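Local coordinates for protein pectate lyase (Paenibacillus sp. 0602, PDB 5GT5) that cleaves polygalacturonate and partly methylated pectin by endo-acting elimination, as a secreted family 1 polysaccharide lyase that probably depends on calcium, at residues W151-L156 with D174-S179. The protein carries 1 engineered substitution. Sequence-based numbering, arbitrary orientation.
Sequences WDYITL and DGLVDS
The Y153 ring meets L176 at its edge, in the ring plane: methyl CD2 of L176 lies 3.9 Å from Y153 CD2, the two side chains running side by side in the same direction. F169 and L135 also touch Y153. Three carboxylates are the other flat groups. In the D174 conformer described, one of two, D152 and D174 lie alongside each other with planes 49° apart, whereas D178 crosses D152 at about a right angle. D152 OD1 sits among them, 3.1 Å from that D174 OD2 and 3.4 Å from D178 OD2; like charges this close would be expected to repel, a strain that a bound cation would relieve. OD1 is gripped by the backbone N-H of G175, which reaches its anti lone pair at 2.8 Å. A water bridges D152 OD2 and D174 OD2 in the same conformer, with more acceptors in reach than it has protons. Outside the two segments, K245 forms a salt bridge with D174 OD1, and the N-H of L248 binds D178 OD1. Backbone bonds join the two segments from W151 O, accepting from D174 N, to L156 N, which donates to D178 O at 2.8 Å. Strands 154-156 and 177-179 run parallel, 4.7 Å apart at closest approach. I154 and V177 share one sheet face, where I154 CB meets V177 CG1 at 4.2 Å and I164 touches both residues; T155 and D178 point to the other. Neighbouring parallel strands from successive coils, with an apolar inner face, are characteristic of the right-handed parallel beta-helix of family 1 pectate lyases. The cluster of D152, D174 and D178 is consistent with their calcium site, and D174 lies near R276, the probable active-site arginine.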
ATOM      1  N   TRP A 151      17.755 -19.758   7.586  1.00  7.79           N
ATOM      2  CA  TRP A 151      17.693 -18.689   8.578  1.00  6.60           C
ATOM      3  C   TRP A 151      18.066 -17.342   7.982  1.00  6.77           C
ATOM      4  O   TRP A 151      19.189 -17.192   7.466  1.00  7.67           O
ATOM      5  CB  TRP A 151      18.679 -18.955   9.720  1.00  9.06           C
ATOM      6  CG  TRP A 151      18.550 -20.232  10.514  1.00  7.02           C
ATOM      7  CD1 TRP A 151      17.449 -21.056  10.652  1.00  7.81           C
ATOM      8  CD2 TRP A 151      19.588 -20.803  11.313  1.00  6.24           C
ATOM      9  NE1 TRP A 151      17.756 -22.106  11.506  1.00  6.61           N
ATOM     10  CE2 TRP A 151      19.059 -21.976  11.908  1.00  6.81           C
ATOM     11  CE3 TRP A 151      20.916 -20.447  11.576  1.00  7.94           C
ATOM     12  CZ2 TRP A 151      19.812 -22.773  12.779  1.00  7.21           C
ATOM     13  CZ3 TRP A 151      21.665 -21.243  12.424  1.00  9.11           C
ATOM     14  CH2 TRP A 151      21.119 -22.408  12.995  1.00  7.56           C
ATOM     15  N   ASP A 152      17.156 -16.369   8.039  1.00  5.83           N
ATOM     16  CA  ASP A 152      17.376 -15.015   7.531  1.00  7.14           C
ATOM     17  C   ASP A 152      17.018 -14.063   8.642  1.00  6.88           C
ATOM     18  O   ASP A 152      16.095 -14.352   9.411  1.00  9.24           O
ATOM     19  CB  ASP A 152      16.445 -14.747   6.336  1.00  7.58           C
ATOM     20  CG  ASP A 152      16.383 -15.920   5.379  1.00 10.59           C
ATOM     21  OD1 ASP A 152      17.269 -16.031   4.537  1.00  9.06           O
ATOM     22  OD2 ASP A 152      15.429 -16.725   5.469  1.00 17.46           O
ATOM     23  N   TYR A 153      17.687 -12.922   8.790  1.00  6.48           N
ATOM     24  CA  TYR A 153      17.302 -12.041   9.885  1.00  5.64           C
ATOM     25  C   TYR A 153      15.894 -11.469   9.711  1.00  7.16           C
ATOM     26  O   TYR A 153      15.106 -11.476  10.637  1.00  6.43           O
ATOM     27  CB  TYR A 153      18.301 -10.906  10.072  1.00  7.39           C
ATOM     28  CG  TYR A 153      19.571 -11.311  10.737  1.00  6.47           C
ATOM     29  CD1 TYR A 153      19.554 -11.776  12.062  1.00  5.63           C
ATOM     30  CD2 TYR A 153      20.787 -11.172  10.098  1.00  7.22           C
ATOM     31  CE1 TYR A 153      20.737 -12.130  12.687  1.00  7.28           C
ATOM     32  CE2 TYR A 153      21.978 -11.521  10.726  1.00  6.56           C
ATOM     33  CZ  TYR A 153      21.927 -11.980  12.019  1.00  6.10           C
ATOM     34  OH  TYR A 153      23.116 -12.347  12.627  1.00  8.50           O
ATOM     35  N   ILE A 154      15.600 -10.931   8.535  1.00  4.83           N
ATOM     36  CA  ILE A 154      14.261 -10.367   8.279  1.00  6.17           C
ATOM     37  C   ILE A 154      13.829 -10.798   6.893  1.00  6.64           C
ATOM     38  O   ILE A 154      14.596 -10.652   5.920  1.00  6.65           O
ATOM     39  CB  ILE A 154      14.247  -8.832   8.350  1.00  5.56           C
ATOM     40  CG1 ILE A 154      14.682  -8.366   9.739  1.00  6.56           C
ATOM     41  CG2 ILE A 154      12.849  -8.292   8.022  1.00  7.20           C
ATOM     42  CD1 ILE A 154      14.795  -6.830   9.866  1.00  7.03           C
ATOM     43  N   THR A 155      12.614 -11.337   6.793  1.00  4.57           N
ATOM     44  CA  THR A 155      11.974 -11.671   5.509  1.00  5.07           C
ATOM     45  C   THR A 155      10.678 -10.923   5.479  1.00  6.08           C
ATOM     46  O   THR A 155       9.899 -10.943   6.455  1.00  8.69           O
ATOM     47  CB  THR A 155      11.718 -13.163   5.363  1.00  6.14           C
ATOM     48  OG1 THR A 155      12.976 -13.859   5.483  1.00 10.98           O
ATOM     49  CG2 THR A 155      11.174 -13.496   4.007  1.00  8.12           C
ATOM     50  N   LEU A 156      10.430 -10.247   4.369  1.00  5.82           N
ATOM     51  CA  LEU A 156       9.178  -9.533   4.174  1.00  6.23           C
ATOM     52  C   LEU A 156       8.377 -10.272   3.106  1.00  7.66           C
ATOM     53  O   LEU A 156       8.879 -10.536   2.013  1.00  8.09           O
ATOM     54  CB  LEU A 156       9.453  -8.108   3.722  1.00  6.89           C
ATOM     55  CG  LEU A 156      10.521  -7.356   4.527  1.00  7.28           C
ATOM     56  CD1 LEU A 156      10.756  -5.999   3.887  1.00  9.45           C
ATOM     57  CD2 LEU A 156      10.084  -7.196   5.972  1.00  6.80           C
ATOM     58  N   ASP A 174      21.611 -17.612   5.850  1.00  7.50           N
ATOM     59  CA  ASP A 174      21.110 -17.269   4.520  0.50  9.18           C
ATOM     60  C   ASP A 174      21.107 -15.748   4.371  1.00  7.75           C
ATOM     61  O   ASP A 174      22.160 -15.119   4.426  1.00 10.05           O
ATOM     62  CB  ASP A 174      19.717 -17.920   4.340  0.50 10.25           C
ATOM     63  CG  ASP A 174      19.221 -17.970   2.913  0.50 23.73           C
ATOM     64  OD1 ASP A 174      19.954 -17.620   1.976  0.50 23.06           O
ATOM     65  OD2 ASP A 174      18.070 -18.449   2.734  0.50 28.48           O
ATOM     66  N   GLY A 175      19.949 -15.136   4.206  1.00  7.49           N
ATOM     67  CA  GLY A 175      19.918 -13.712   3.892  1.00  7.89           C
ATOM     68  C   GLY A 175      19.838 -12.769   5.078  1.00  6.70           C
ATOM     69  O   GLY A 175      19.502 -13.142   6.215  1.00  6.67           O
ATOM     70  N   LEU A 176      20.119 -11.508   4.794  1.00  6.68           N
ATOM     71  CA  LEU A 176      20.059 -10.468   5.816  1.00  5.73           C
ATOM     72  C   LEU A 176      18.673  -9.854   5.844  1.00  6.50           C
ATOM     73  O   LEU A 176      17.971  -9.985   6.851  1.00  7.01           O
ATOM     74  CB  LEU A 176      21.122  -9.414   5.550  1.00  6.90           C
ATOM     75  CG  LEU A 176      22.545  -9.964   5.497  1.00  6.87           C
ATOM     76  CD1 LEU A 176      23.540  -8.820   5.170  1.00  9.15           C
ATOM     77  CD2 LEU A 176      22.903 -10.649   6.808  1.00  7.94           C
ATOM     78  N   VAL A 177      18.270  -9.161   4.781  1.00  5.63           N
ATOM     79  CA  VAL A 177      16.880  -8.710   4.678  1.00  5.21           C
ATOM     80  C   VAL A 177      16.422  -9.071   3.275  1.00  5.32           C
ATOM     81  O   VAL A 177      16.988  -8.588   2.282  1.00  6.03           O
ATOM     82  CB  VAL A 177      16.675  -7.190   4.908  1.00  6.44           C
ATOM     83  CG1 VAL A 177      15.187  -6.848   4.805  1.00  6.05           C
ATOM     84  CG2 VAL A 177      17.233  -6.753   6.282  1.00  6.61           C
ATOM     85  N   ASP A 178      15.425  -9.952   3.184  1.00  5.07           N
ATOM     86  CA  ASP A 178      14.872 -10.445   1.925  1.00  4.25           C
ATOM     87  C   ASP A 178      13.467  -9.941   1.784  1.00  6.45           C
ATOM     88  O   ASP A 178      12.740  -9.749   2.784  1.00  6.52           O
ATOM     89  CB  ASP A 178      14.860 -11.952   1.910  1.00  5.27           C
ATOM     90  CG  ASP A 178      16.259 -12.559   1.887  1.00  7.53           C
ATOM     91  OD1 ASP A 178      17.236 -11.866   1.546  1.00  6.99           O
ATOM     92  OD2 ASP A 178      16.380 -13.771   2.212  1.00 11.43           O
ATOM     93  N   SER A 179      13.057  -9.720   0.546  1.00  7.20           N
ATOM     94  CA  SER A 179      11.731  -9.180   0.280  1.00  6.24           C
ATOM     95  C   SER A 179      11.095 -10.035  -0.791  1.00  5.92           C
ATOM     96  O   SER A 179      11.682 -10.188  -1.876  1.00  6.63           O
ATOM     97  CB  SER A 179      11.850  -7.720  -0.128  1.00  7.83           C
ATOM     98  OG  SER A 179      10.560  -7.135  -0.197  1.00  8.69           O
TER
HETATM   99  O   HOH W   1      15.637 -18.682   3.657  1.00 24.54           O